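Local coordinates for protein extracellular ligand-binding receptor (Rhodopseudomonas palustris, PDB 4F06) that binds p-hydroxybenzoate and probably hands such lignin-derived aromatic compounds to an ABC transporter for uptake into the cell, at residues D4-G9 and A41-E46; G12-P17 and Y49-S54; Q74-L79 and A95-V100; Q125-A130 and T157-T162; H254-H259 and N354-T359. All coordinates share one frame; numbering follows the deposited sequence.

Contact 1 (D4-G9 and A41-E46); sequences DTIKVG and AGHTVE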
# COMPACT_ATOMS: atom_id res chain seq x y z
N ASP A 4 -14.09 -18.30 -23.77
CA ASP A 4 -13.45 -19.06 -22.67
C ASP A 4 -12.36 -18.26 -22.00
O ASP A 4 -11.91 -18.65 -20.92
CB ASP A 4 -12.83 -20.36 -23.15
CG ASP A 4 -13.79 -21.53 -23.11
OD1 ASP A 4 -14.16 -21.97 -21.99
OD2 ASP A 4 -14.15 -22.01 -24.19
N THR A 5 -11.84 -17.21 -22.65
CA THR A 5 -10.86 -16.34 -21.95
C THR A 5 -11.59 -15.28 -21.12
O THR A 5 -12.49 -14.61 -21.61
CB THR A 5 -9.84 -15.66 -22.90
OG1 THR A 5 -9.08 -16.67 -23.55
CG2 THR A 5 -8.86 -14.81 -22.12
N ILE A 6 -11.21 -15.16 -19.86
CA ILE A 6 -11.67 -14.08 -18.97
C ILE A 6 -10.56 -13.07 -18.82
O ILE A 6 -9.46 -13.47 -18.44
CB ILE A 6 -12.11 -14.64 -17.59
CG1 ILE A 6 -13.26 -15.64 -17.80
CG2 ILE A 6 -12.49 -13.52 -16.64
CD1 ILE A 6 -13.62 -16.39 -16.51
N LYS A 7 -10.83 -11.80 -19.14
CA LYS A 7 -9.80 -10.80 -19.00
C LYS A 7 -9.99 -9.98 -17.74
O LYS A 7 -11.11 -9.70 -17.32
CB LYS A 7 -9.76 -9.89 -20.25
CG LYS A 7 -9.32 -10.65 -21.50
CD LYS A 7 -9.13 -9.75 -22.73
CE LYS A 7 -8.67 -10.58 -23.92
NZ LYS A 7 -8.46 -9.71 -25.11
N VAL A 8 -8.84 -9.62 -17.14
CA VAL A 8 -8.76 -8.80 -15.96
C VAL A 8 -7.98 -7.59 -16.36
O VAL A 8 -6.86 -7.71 -16.86
CB VAL A 8 -8.03 -9.55 -14.79
CG1 VAL A 8 -7.87 -8.64 -13.58
CG2 VAL A 8 -8.78 -10.82 -14.43
N GLY A 9 -8.54 -6.39 -16.11
CA GLY A 9 -7.83 -5.15 -16.49
C GLY A 9 -7.13 -4.57 -15.28
O GLY A 9 -7.75 -4.28 -14.27
N ALA A 41 -11.97 -22.67 -13.38
CA ALA A 41 -13.36 -22.98 -13.69
C ALA A 41 -13.53 -23.26 -15.17
O ALA A 41 -14.55 -22.90 -15.76
CB ALA A 41 -14.31 -21.86 -13.24
N GLY A 42 -12.51 -23.86 -15.77
CA GLY A 42 -12.54 -24.20 -17.20
C GLY A 42 -12.30 -23.02 -18.14
O GLY A 42 -12.53 -23.13 -19.34
N HIS A 43 -11.85 -21.88 -17.59
CA HIS A 43 -11.54 -20.68 -18.38
C HIS A 43 -10.09 -20.33 -18.25
O HIS A 43 -9.47 -20.61 -17.25
CB HIS A 43 -12.37 -19.51 -17.85
CG HIS A 43 -13.85 -19.67 -18.08
ND1 HIS A 43 -14.66 -20.39 -17.26
CD2 HIS A 43 -14.65 -19.18 -19.10
CE1 HIS A 43 -15.92 -20.35 -17.73
NE2 HIS A 43 -15.92 -19.60 -18.85
N THR A 44 -9.53 -19.69 -19.25
CA THR A 44 -8.20 -19.10 -19.18
C THR A 44 -8.36 -17.67 -18.66
O THR A 44 -9.27 -16.97 -19.08
CB THR A 44 -7.57 -19.09 -20.56
OG1 THR A 44 -7.35 -20.44 -20.97
CG2 THR A 44 -6.24 -18.40 -20.55
N VAL A 45 -7.50 -17.25 -17.74
CA VAL A 45 -7.54 -15.89 -17.17
C VAL A 45 -6.36 -15.15 -17.77
O VAL A 45 -5.21 -15.61 -17.70
CB VAL A 45 -7.45 -15.92 -15.63
CG1 VAL A 45 -7.57 -14.51 -15.05
CG2 VAL A 45 -8.54 -16.84 -15.09
N GLU A 46 -6.64 -13.98 -18.34
CA GLU A 46 -5.60 -13.14 -18.93
C GLU A 46 -5.63 -11.76 -18.26
O GLU A 46 -6.68 -11.14 -18.22
CB GLU A 46 -5.84 -12.98 -20.46
CG GLU A 46 -4.82 -12.12 -21.17
CD GLU A 46 -5.15 -11.89 -22.63
OE1 GLU A 46 -6.00 -12.62 -23.23
OE2 GLU A 46 -4.54 -10.95 -23.20
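Two first torsions bring I6 and H43 together: I6 CG1 stands beside its own backbone N (chi1 -60°), and the CG of H43 does the same, so that the tip of the isoleucine meets the root of the imidazole. I6 CD1 lies 3.6 Å from H43 CB, coming at the ring obliquely. D4 sends OD1 over one face of the same ring, its carboxylate turned 50° from the imidazole plane. The ring is also tied to its own loop, where H43 ND1 gives a bent bond of 2.9 Å to A41 O. An alanine in place of H43 would probably leave A41 O without this donor and strip the cover from the end of I6.

Strands 5-12 and 43-51 run parallel, joined by T44 N to D4 O, I6 N to T44 O (2.8 Å), E46 N to I6 O and V8 N to E46 O (2.9 Å). With helix 19-36 between them they form a beta-alpha-beta unit of the first lobe. K7 and E46 extend side by side on one face, K7 CE 3.4 Å from E46 OE1, although the ammonium makes its salt bridge with E71. Branched I6, V8 and V45 suit the other face, where helix 283-301 covers them with I295, Y296 and I299. Strand 75-78 flanks 5-12 on its far edge, and strand 39-40 borders 43-51.

Contact 2 (G12-P17 and Y49-S54); sequences GTMSGP and YRDEVS. With SO4 (sulfate ion), chain H.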
# COMPACT_ATOMS: atom_id res chain seq x y z
N GLY A 12 -2.16 0.52 -13.41
CA GLY A 12 -1.08 0.80 -12.45
C GLY A 12 -0.10 1.73 -13.05
O GLY A 12 -0.20 2.06 -14.23
N THR A 13 0.87 2.16 -12.24
CA THR A 13 1.89 3.09 -12.72
C THR A 13 2.96 2.27 -13.43
O THR A 13 3.92 1.81 -12.83
CB THR A 13 2.44 3.93 -11.55
OG1 THR A 13 2.81 3.04 -10.48
CG2 THR A 13 1.40 4.89 -11.04
N MSE A 14 2.75 2.05 -14.74
CA MSE A 14 3.60 1.15 -15.52
C MSE A 14 4.83 1.82 -16.09
O MSE A 14 5.76 1.15 -16.54
CB MSE A 14 2.83 0.49 -16.66
CG MSE A 14 1.52 -0.19 -16.25
SE MSE A 14 1.57 -1.45 -14.75
CE MSE A 14 2.61 -2.74 -15.53
N SER A 15 4.80 3.15 -16.18
CA SER A 15 5.91 3.96 -16.70
C SER A 15 6.01 5.19 -15.82
O SER A 15 5.13 5.43 -14.99
CB SER A 15 5.67 4.39 -18.14
OG SER A 15 4.64 5.39 -18.21
N GLY A 16 7.07 5.98 -16.02
CA GLY A 16 7.20 7.23 -15.33
C GLY A 16 7.86 7.08 -13.96
O GLY A 16 8.39 6.03 -13.63
N PRO A 17 7.76 8.11 -13.11
CA PRO A 17 8.49 8.14 -11.86
C PRO A 17 8.11 7.00 -10.91
O PRO A 17 8.92 6.62 -10.05
CB PRO A 17 8.16 9.52 -11.30
CG PRO A 17 7.63 10.32 -12.46
CD PRO A 17 7.15 9.40 -13.49
N TYR A 49 -2.73 -4.90 -18.95
CA TYR A 49 -2.21 -3.79 -18.14
C TYR A 49 -2.39 -2.46 -18.84
O TYR A 49 -2.13 -2.33 -20.05
CB TYR A 49 -0.70 -4.02 -17.82
CG TYR A 49 -0.49 -5.28 -17.01
CD1 TYR A 49 -0.36 -6.52 -17.63
CD2 TYR A 49 -0.47 -5.21 -15.62
CE1 TYR A 49 -0.20 -7.67 -16.86
CE2 TYR A 49 -0.31 -6.36 -14.86
CZ TYR A 49 -0.19 -7.57 -15.48
OH TYR A 49 -0.03 -8.71 -14.71
N ARG A 50 -2.77 -1.44 -18.08
CA ARG A 50 -2.89 -0.09 -18.62
C ARG A 50 -2.21 0.86 -17.64
O ARG A 50 -2.13 0.60 -16.42
CB ARG A 50 -4.38 0.28 -18.75
CG ARG A 50 -5.16 -0.54 -19.78
CD ARG A 50 -4.63 -0.30 -21.19
NE ARG A 50 -5.36 -1.08 -22.21
CZ ARG A 50 -4.94 -2.21 -22.76
NH1 ARG A 50 -3.77 -2.74 -22.38
NH2 ARG A 50 -5.69 -2.80 -23.69
N ASP A 51 -1.74 2.00 -18.16
CA ASP A 51 -0.82 2.86 -17.41
C ASP A 51 -1.50 4.11 -16.83
O ASP A 51 -1.87 5.05 -17.53
CB ASP A 51 0.32 3.23 -18.36
CG ASP A 51 1.47 3.93 -17.70
OD1 ASP A 51 1.52 4.10 -16.45
OD2 ASP A 51 2.37 4.30 -18.49
N GLU A 52 -1.62 4.08 -15.52
CA GLU A 52 -2.16 5.13 -14.74
C GLU A 52 -1.29 6.41 -14.71
O GLU A 52 -1.84 7.54 -14.58
CB GLU A 52 -2.22 4.47 -13.34
CG GLU A 52 -2.60 5.33 -12.22
CD GLU A 52 -2.74 4.58 -10.89
OE1 GLU A 52 -2.55 3.32 -10.82
OE2 GLU A 52 -3.00 5.28 -9.95
N VAL A 53 0.02 6.22 -14.76
CA VAL A 53 1.05 7.31 -14.79
C VAL A 53 1.18 8.19 -13.51
O VAL A 53 2.25 8.25 -12.89
CB VAL A 53 0.94 8.22 -16.05
CG1 VAL A 53 2.13 9.20 -16.08
CG2 VAL A 53 0.93 7.38 -17.32
N SER A 54 0.11 8.88 -13.15
CA SER A 54 0.18 9.93 -12.13
C SER A 54 -1.25 10.12 -11.58
O SER A 54 -2.19 9.54 -12.12
CB SER A 54 0.70 11.25 -12.74
OG SER A 54 -0.27 11.81 -13.62
S SO4 H . -3.11 -5.66 -24.66
O1 SO4 H . -2.26 -5.63 -25.88
O2 SO4 H . -4.41 -5.00 -24.96
O3 SO4 H . -3.37 -7.08 -24.28
O4 SO4 H . -2.43 -4.98 -23.52
O HOH W 1 4.68 6.94 -12.81
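The Y49 ring receives the methyl of M14 obliquely, M14 CE (a selenomethionine) lying 3.9 Å from Y49 CD2, and K26 adds a cation-pi contact to the same ring. The guanidinium of R50 is met at its edge by a sulfate ion, probably from the crystallisation liquor: R50 NH1 reaches the sulfate O4 and NH2 the sulfate O2, each at 2.8 Å, with the sulfur in the plane. R50 NE pairs with E66.

The third flat group, the carboxylate of D51, joins the two segments. Its CG lies anti to the backbone N (chi1 -171°), which turns the carboxylate into the bend after G12. M14 N meets D51 OD1 from above the carboxylate plane, 60° out of it, at 2.9 Å. S15 OG uses the syn lone pair of D51 OD2 in a short bond of 2.5 Å, while S15 N and V53 N add weak bonds to OD1. An alanine at D51 would probably leave M14 N and the S15 hydroxyl without this acceptor and set the loop free to shift.

Parallel pairing continues at G12 and D51: G12 N binds R50 O, and E52 N binds G12 O at 2.8 Å. E52 in turn holds the backbone N of Y80 and F81 and the amide of N84, consistent with a second-shell role, because Y80 and F81 line a p-hydroxybenzoate pocket. Water 1 bridges S15 O and V53 O. With several N-H and hydroxyl donors gathered round it, the D51 carboxylate is likely to be stabilised in its charged form.

Contact 3 (Q74-L79 and A95-V100); sequences QYLAGL and AKVPMV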
# COMPACT_ATOMS: atom_id res chain seq x y z
N GLN A 74 -13.94 -8.82 -17.05
CA GLN A 74 -14.88 -9.14 -15.99
C GLN A 74 -14.50 -8.52 -14.66
O GLN A 74 -15.35 -8.41 -13.75
CB GLN A 74 -15.06 -10.64 -15.82
CG GLN A 74 -15.85 -11.30 -16.93
CD GLN A 74 -16.27 -12.70 -16.52
OE1 GLN A 74 -16.43 -12.97 -15.34
NE2 GLN A 74 -16.50 -13.57 -17.47
N TYR A 75 -13.21 -8.13 -14.49
CA TYR A 75 -12.68 -7.61 -13.23
C TYR A 75 -11.69 -6.51 -13.57
O TYR A 75 -11.00 -6.61 -14.58
CB TYR A 75 -11.93 -8.72 -12.44
CG TYR A 75 -12.85 -9.87 -12.08
CD1 TYR A 75 -13.67 -9.81 -10.95
CD2 TYR A 75 -12.98 -10.94 -12.95
CE1 TYR A 75 -14.61 -10.81 -10.70
CE2 TYR A 75 -13.90 -11.94 -12.71
CZ TYR A 75 -14.72 -11.87 -11.60
OH TYR A 75 -15.71 -12.81 -11.32
N LEU A 76 -11.64 -5.52 -12.68
CA LEU A 76 -10.58 -4.49 -12.74
C LEU A 76 -9.71 -4.66 -11.48
O LEU A 76 -10.14 -5.23 -10.45
CB LEU A 76 -11.19 -3.07 -12.74
CG LEU A 76 -11.83 -2.68 -14.07
CD1 LEU A 76 -12.78 -1.51 -13.88
CD2 LEU A 76 -10.74 -2.32 -15.07
N ALA A 77 -8.49 -4.14 -11.54
CA ALA A 77 -7.58 -4.28 -10.41
C ALA A 77 -6.50 -3.23 -10.49
O ALA A 77 -6.24 -2.67 -11.57
CB ALA A 77 -6.90 -5.66 -10.41
N GLY A 78 -5.86 -2.97 -9.35
CA GLY A 78 -4.67 -2.12 -9.34
C GLY A 78 -4.92 -0.85 -8.58
O GLY A 78 -5.43 -0.89 -7.44
N LEU A 79 -4.62 0.27 -9.24
CA LEU A 79 -4.89 1.65 -8.77
C LEU A 79 -3.92 2.05 -7.69
O LEU A 79 -4.16 1.86 -6.47
CB LEU A 79 -6.38 1.90 -8.39
CG LEU A 79 -7.41 1.83 -9.52
CD1 LEU A 79 -7.13 2.92 -10.56
CD2 LEU A 79 -7.57 0.45 -10.15
N ALA A 95 -21.50 -1.11 -14.44
CA ALA A 95 -20.78 -1.98 -15.39
C ALA A 95 -20.79 -3.45 -14.99
O ALA A 95 -20.47 -4.31 -15.79
CB ALA A 95 -19.33 -1.52 -15.55
N LYS A 96 -21.16 -3.71 -13.74
CA LYS A 96 -21.15 -5.06 -13.14
C LYS A 96 -19.76 -5.69 -13.15
O LYS A 96 -19.59 -6.88 -13.43
CB LYS A 96 -22.20 -5.99 -13.77
CG LYS A 96 -23.63 -5.47 -13.61
CD LYS A 96 -24.65 -6.46 -14.16
CE LYS A 96 -26.07 -5.95 -13.97
NZ LYS A 96 -26.47 -6.03 -12.53
N VAL A 97 -18.75 -4.86 -12.83
CA VAL A 97 -17.35 -5.27 -12.83
C VAL A 97 -16.74 -4.92 -11.45
O VAL A 97 -16.61 -3.76 -11.09
CB VAL A 97 -16.59 -4.51 -13.93
CG1 VAL A 97 -15.08 -4.72 -13.87
CG2 VAL A 97 -17.11 -4.93 -15.33
N PRO A 98 -16.32 -5.95 -10.66
CA PRO A 98 -15.65 -5.62 -9.40
C PRO A 98 -14.25 -5.07 -9.62
O PRO A 98 -13.64 -5.31 -10.67
CB PRO A 98 -15.56 -6.98 -8.67
CG PRO A 98 -16.65 -7.83 -9.34
CD PRO A 98 -16.65 -7.39 -10.78
N MSE A 99 -13.75 -4.36 -8.60
CA MSE A 99 -12.39 -3.82 -8.61
C MSE A 99 -11.67 -4.29 -7.38
O MSE A 99 -12.12 -4.08 -6.23
CB MSE A 99 -12.43 -2.29 -8.66
CG MSE A 99 -11.01 -1.65 -8.63
SE MSE A 99 -10.98 0.30 -8.96
CE MSE A 99 -11.84 1.04 -7.38
N VAL A 100 -10.50 -4.89 -7.62
CA VAL A 100 -9.61 -5.29 -6.53
C VAL A 100 -8.50 -4.25 -6.41
O VAL A 100 -7.62 -4.15 -7.26
CB VAL A 100 -9.01 -6.68 -6.83
CG1 VAL A 100 -8.14 -7.09 -5.65
CG2 VAL A 100 -10.13 -7.71 -7.05
O HOH W 2 -17.98 -9.15 -13.52
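L76 and M99 face each other in a parallel strand pair, with L76 N bonded to P98 O (2.8 Å, N-H...O 178°), V100 N to L76 O and G78 N to V100 O (3.0 Å). P98, whose O accepts the first of these bonds, has no N-H of its own to offer. Its ring carbon CD instead sits 3.4 Å from Q74 O, and that carbonyl accepts a hydrogen bond from water 2, which also donates to K96 O. The same proline ring leans on Y75, P98 CD lying 3.8 Å from Y75 CD1 in an oblique approach.

The pair belongs to a beta-alpha-beta crossover: strand 75-78 leads through helices 82-88 and 92-95 into strand 99-101, its parallel neighbour. K96 ends the last helix in a Schellman motif, with positive phi, and V97 then turns back toward the first strand. V97 CG1 stands anti to its backbone N (chi1 172°), which sets this methyl 3.8 Å from L76 CG.

On the face carrying L76 and M99, helix 57-69 covers L76 with A64, L67 and I68. On the other, A77 and V100 bring their CB atoms to 4.3 Å; A77 is small, and the larger V100 carries the contact to I295 and M298 of helix 283-301. G78 adopts backbone angles that a CB would jam against the preceding carbonyl. L79 follows and swings back across M99, a selenomethionine, at about a right angle, L79 CD2 touching M99 SE at 3.6 Å.

Contact 4 (Q125-A130 and T157-T162); sequences QNTVPA and TAFKKT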
# COMPACT_ATOMS: atom_id res chain seq x y z
N GLN A 125 -4.94 2.07 9.14
CA GLN A 125 -4.51 0.74 9.58
C GLN A 125 -3.03 0.72 9.98
O GLN A 125 -2.69 0.17 11.03
CB GLN A 125 -4.77 -0.24 8.44
CG GLN A 125 -4.52 -1.71 8.77
CD GLN A 125 -4.99 -2.56 7.60
OE1 GLN A 125 -4.70 -2.26 6.42
NE2 GLN A 125 -5.75 -3.60 7.90
N ASN A 126 -2.16 1.34 9.18
CA ASN A 126 -0.74 1.38 9.49
C ASN A 126 -0.38 2.52 10.44
O ASN A 126 0.62 2.42 11.19
CB ASN A 126 0.12 1.51 8.22
CG ASN A 126 0.17 0.24 7.38
OD1 ASN A 126 0.17 0.28 6.10
ND2 ASN A 126 0.27 -0.87 8.06
N THR A 127 -1.16 3.61 10.47
CA THR A 127 -0.79 4.79 11.28
C THR A 127 -1.14 4.65 12.75
O THR A 127 -0.42 5.15 13.62
CB THR A 127 -1.44 6.05 10.69
OG1 THR A 127 -0.91 6.27 9.38
CG2 THR A 127 -1.11 7.29 11.54
N VAL A 128 -2.27 3.99 13.07
CA VAL A 128 -2.61 3.85 14.50
C VAL A 128 -1.46 3.15 15.24
O VAL A 128 -1.06 3.63 16.31
CB VAL A 128 -3.99 3.16 14.62
CG1 VAL A 128 -4.22 2.61 16.03
CG2 VAL A 128 -5.09 4.15 14.23
N PRO A 129 -0.88 2.03 14.71
CA PRO A 129 0.29 1.47 15.41
C PRO A 129 1.50 2.41 15.47
O PRO A 129 2.23 2.38 16.45
CB PRO A 129 0.58 0.19 14.59
CG PRO A 129 -0.80 -0.24 14.12
CD PRO A 129 -1.42 1.09 13.71
N ALA A 130 1.72 3.23 14.44
CA ALA A 130 2.84 4.18 14.48
C ALA A 130 2.67 5.12 15.65
O ALA A 130 3.68 5.43 16.32
CB ALA A 130 2.93 4.97 13.18
N THR A 157 -4.85 12.64 10.43
CA THR A 157 -6.01 12.53 11.35
C THR A 157 -5.79 11.33 12.28
O THR A 157 -5.95 11.44 13.50
CB THR A 157 -7.28 12.36 10.53
OG1 THR A 157 -7.43 13.52 9.70
CG2 THR A 157 -8.46 12.21 11.47
N ALA A 158 -5.38 10.19 11.70
CA ALA A 158 -5.17 8.99 12.51
C ALA A 158 -4.08 9.20 13.55
O ALA A 158 -4.20 8.79 14.73
CB ALA A 158 -4.80 7.83 11.60
N PHE A 159 -2.96 9.81 13.13
CA PHE A 159 -1.86 10.00 14.08
C PHE A 159 -2.25 11.00 15.18
O PHE A 159 -2.01 10.73 16.37
CB PHE A 159 -0.57 10.49 13.37
CG PHE A 159 0.62 10.37 14.25
CD1 PHE A 159 0.94 11.36 15.18
CD2 PHE A 159 1.40 9.22 14.21
CE1 PHE A 159 2.04 11.22 16.04
CE2 PHE A 159 2.52 9.08 15.03
CZ PHE A 159 2.82 10.07 15.96
N LYS A 160 -2.83 12.15 14.81
CA LYS A 160 -3.25 13.13 15.84
C LYS A 160 -4.17 12.47 16.83
O LYS A 160 -3.95 12.61 18.05
CB LYS A 160 -4.02 14.28 15.19
CG LYS A 160 -3.17 15.32 14.55
CD LYS A 160 -4.07 16.40 13.93
CE LYS A 160 -3.25 17.56 13.38
NZ LYS A 160 -4.18 18.64 12.92
N LYS A 161 -5.22 11.78 16.36
CA LYS A 161 -6.22 11.26 17.29
C LYS A 161 -5.60 10.23 18.23
O LYS A 161 -5.87 10.22 19.45
CB LYS A 161 -7.40 10.65 16.51
CG LYS A 161 -8.32 11.69 15.89
CD LYS A 161 -9.56 11.11 15.24
CE LYS A 161 -10.41 12.24 14.67
NZ LYS A 161 -11.67 11.64 14.14
N THR A 162 -4.76 9.36 17.68
CA THR A 162 -4.23 8.23 18.49
C THR A 162 -3.15 8.73 19.45
O THR A 162 -3.16 8.42 20.63
CB THR A 162 -3.67 7.13 17.57
OG1 THR A 162 -4.67 6.75 16.61
CG2 THR A 162 -3.20 5.92 18.34
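Van der Waals contacts of methyl groups carry the contact, and no hydrogen bond crosses between the helices. T127 presents CG2 rather than its hydroxyl: OG1 lies beside the backbone N (chi1 -63°), which leaves CG2 anti to it, 3.7 Å from A158 CB and 3.5 Å from F159 N. This methyl also comes to the edge of the F159 ring, near its plane. The small alanine lets the threonine settle against the helix backbone. Beside it, V128 crosses T162, one turn after A158, at about a right angle, V128 CG2 lying 3.5 Å from T162 OG1, while the rim atom F159 CE2 reaches A130 C at 4.0 Å.

The polar bonds stay within each helix. T162 OG1 turns back to A158 O at 2.8 Å, and T162 N reaches that oxygen from the opposite face of its plane. T127 OG1 binds M123 O likewise. P129 has no N-H to give to the turn before, and helix 125-130 is kinked there.

The short axes pass 8.3 Å apart at 33°. F159 also stacks on F199 and packs on V142 and I144: successive helices lie side by side on one face of the parallel sheet, joined through strand 141-147, as in the Rossmann-like domains of periplasmic binding proteins.

Contact 5 (H254-H259 and N354-T359); sequences HYAVSH and NRELET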
# COMPACT_ATOMS: atom_id res chain seq x y z
N HIS A 254 2.43 -3.24 6.80
CA HIS A 254 1.84 -4.58 6.71
C HIS A 254 2.72 -5.59 5.96
O HIS A 254 2.42 -6.78 5.98
CB HIS A 254 0.46 -4.45 6.01
CG HIS A 254 0.62 -3.84 4.67
ND1 HIS A 254 1.06 -2.54 4.50
CD2 HIS A 254 0.54 -4.40 3.42
CE1 HIS A 254 1.24 -2.31 3.19
NE2 HIS A 254 0.91 -3.43 2.51
N TYR A 255 3.77 -5.14 5.28
CA TYR A 255 4.61 -6.06 4.54
C TYR A 255 6.05 -5.59 4.56
O TYR A 255 6.32 -4.41 4.28
CB TYR A 255 4.15 -6.24 3.06
CG TYR A 255 5.02 -7.24 2.31
CD1 TYR A 255 5.03 -8.59 2.69
CD2 TYR A 255 5.90 -6.83 1.29
CE1 TYR A 255 5.86 -9.51 2.05
CE2 TYR A 255 6.71 -7.78 0.63
CZ TYR A 255 6.71 -9.10 1.05
OH TYR A 255 7.54 -10.00 0.41
N ALA A 256 6.96 -6.54 4.77
CA ALA A 256 8.40 -6.34 4.55
C ALA A 256 8.92 -7.49 3.69
O ALA A 256 8.55 -8.64 3.93
CB ALA A 256 9.20 -6.28 5.86
N VAL A 257 9.80 -7.19 2.74
CA VAL A 257 10.40 -8.23 1.91
C VAL A 257 11.15 -9.22 2.82
O VAL A 257 11.21 -10.42 2.51
CB VAL A 257 11.34 -7.61 0.88
CG1 VAL A 257 12.12 -8.67 0.11
CG2 VAL A 257 10.53 -6.73 -0.07
N SER A 258 11.66 -8.74 3.95
CA SER A 258 12.39 -9.58 4.91
C SER A 258 11.46 -10.43 5.79
O SER A 258 11.95 -11.18 6.66
CB SER A 258 13.21 -8.71 5.82
OG SER A 258 12.36 -7.99 6.69
N HIS A 259 10.13 -10.37 5.61
CA HIS A 259 9.25 -11.11 6.52
C HIS A 259 9.66 -12.57 6.63
O HIS A 259 9.77 -13.27 5.59
CB HIS A 259 7.78 -10.98 6.08
CG HIS A 259 6.83 -11.64 7.03
ND1 HIS A 259 6.65 -11.19 8.31
CD2 HIS A 259 5.98 -12.72 6.85
CE1 HIS A 259 5.73 -11.95 8.92
NE2 HIS A 259 5.31 -12.89 8.04
N ASN A 354 14.09 -3.64 5.98
CA ASN A 354 13.21 -3.21 7.09
C ASN A 354 13.03 -4.42 7.99
O ASN A 354 12.25 -5.34 7.66
CB ASN A 354 11.86 -2.72 6.54
CG ASN A 354 12.02 -1.42 5.76
OD1 ASN A 354 11.65 -1.33 4.56
ND2 ASN A 354 12.55 -0.43 6.39
N ARG A 355 13.77 -4.47 9.11
CA ARG A 355 13.68 -5.62 9.99
C ARG A 355 12.43 -5.49 10.85
O ARG A 355 12.29 -4.48 11.56
CB ARG A 355 14.90 -5.65 10.90
CG ARG A 355 14.93 -6.86 11.87
CD ARG A 355 15.53 -8.05 11.12
NE ARG A 355 15.71 -9.26 11.90
CZ ARG A 355 16.75 -9.54 12.67
NH1 ARG A 355 16.75 -10.71 13.33
NH2 ARG A 355 17.78 -8.69 12.79
N GLU A 356 11.54 -6.48 10.83
CA GLU A 356 10.33 -6.45 11.67
C GLU A 356 10.71 -6.79 13.10
O GLU A 356 11.29 -7.87 13.37
CB GLU A 356 9.27 -7.44 11.15
CG GLU A 356 8.79 -7.03 9.74
CD GLU A 356 7.91 -8.08 9.10
OE1 GLU A 356 8.06 -9.29 9.43
OE2 GLU A 356 7.09 -7.72 8.21
N LEU A 357 10.38 -5.89 14.02
CA LEU A 357 10.78 -5.99 15.44
C LEU A 357 9.58 -6.31 16.33
O LEU A 357 9.75 -6.80 17.44
CB LEU A 357 11.36 -4.66 15.93
CG LEU A 357 12.56 -4.13 15.18
CD1 LEU A 357 13.00 -2.84 15.83
CD2 LEU A 357 13.70 -5.13 15.16
N GLU A 358 8.37 -5.93 15.91
CA GLU A 358 7.18 -6.13 16.70
C GLU A 358 6.01 -6.32 15.78
O GLU A 358 5.98 -5.73 14.69
CB GLU A 358 6.97 -4.95 17.64
CG GLU A 358 5.85 -5.13 18.62
CD GLU A 358 5.79 -3.98 19.63
OE1 GLU A 358 6.44 -2.93 19.41
OE2 GLU A 358 5.02 -4.10 20.59
N THR A 359 5.05 -7.13 16.19
CA THR A 359 3.82 -7.38 15.43
C THR A 359 2.61 -6.85 16.21
O THR A 359 2.52 -7.06 17.42
CB THR A 359 3.62 -8.91 15.24
OG1 THR A 359 4.77 -9.42 14.56
CG2 THR A 359 2.40 -9.20 14.37
O HOH W 3 5.31 -8.76 6.35
O HOH W 4 12.64 -5.67 4.28
O HOH W 5 12.08 -8.88 9.31
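H259 and E356 meet edge to tip. E356 OE1 lies in the plane of the imidazole, and H259 ND1 gives it a nearly straight bond of 2.6 Å with an N-H...O angle of 173°. The carboxylate itself is turned 70° from the ring and accepts through the syn lone pair of OE1. On the glutamate side this rests on an extended chain beyond CG, which reaches from the strand to the loop; on the histidine side CG is anti to the backbone N (chi1 -176°). The glutamate's charge would probably encourage H259 to take a second proton.

The other carboxylate oxygen, E356 OE2, lies 3.5 Å from A256 CB and takes a hydrogen bond from water 3, which in turn accepts from A256 N. A side chain as small as alanine allows the carboxylate this close.

S258 bonds more steeply. Its OG, held between the backbone N and the carbonyl carbon, donates to N354 O at 2.8 Å from above the carbonyl plane. Water 5 donates to S258 OG and accepts from E356 N at 2.9 Å, and water 4 accepts from both S258 N and N354 N. A type I turn from A256 to H259, closed by H259 N to A256 O, presents serine and histidine together to the strand.

N264 of helix 262-273 binds V257 O and H259 O. Strand 351-363 pairs with strand 336-348, whose Y341 meets the H259 ring and touches E356, and it forms a classic beta bulge at L357 and E358 opposite L342.

Overall arrangement
Contacts 1, 2 and 3 share one sheet. Contacts 1 and 2 lie at opposite ends of the same strand pair, centres about 23 Å apart, and contact 3 joins contact 1 edge to edge, G9 O lying 2.8 Å from A77 N in a probable hydrogen bond. Contacts 4 and 5 belong to the other half of the chain and meet where N126 approaches H254. The p-hydroxybenzoate bound between the halves, near Y80 and F81, lies about 7 Å from the E52 side chain, about 8 Å from L79, about 10 Å from T127 and about 12 Å from Y255. In contact 1 the side chain of V45 is about 8 Å from a bound p-hydroxybenzoate, a second molecule whose pocket includes Y296.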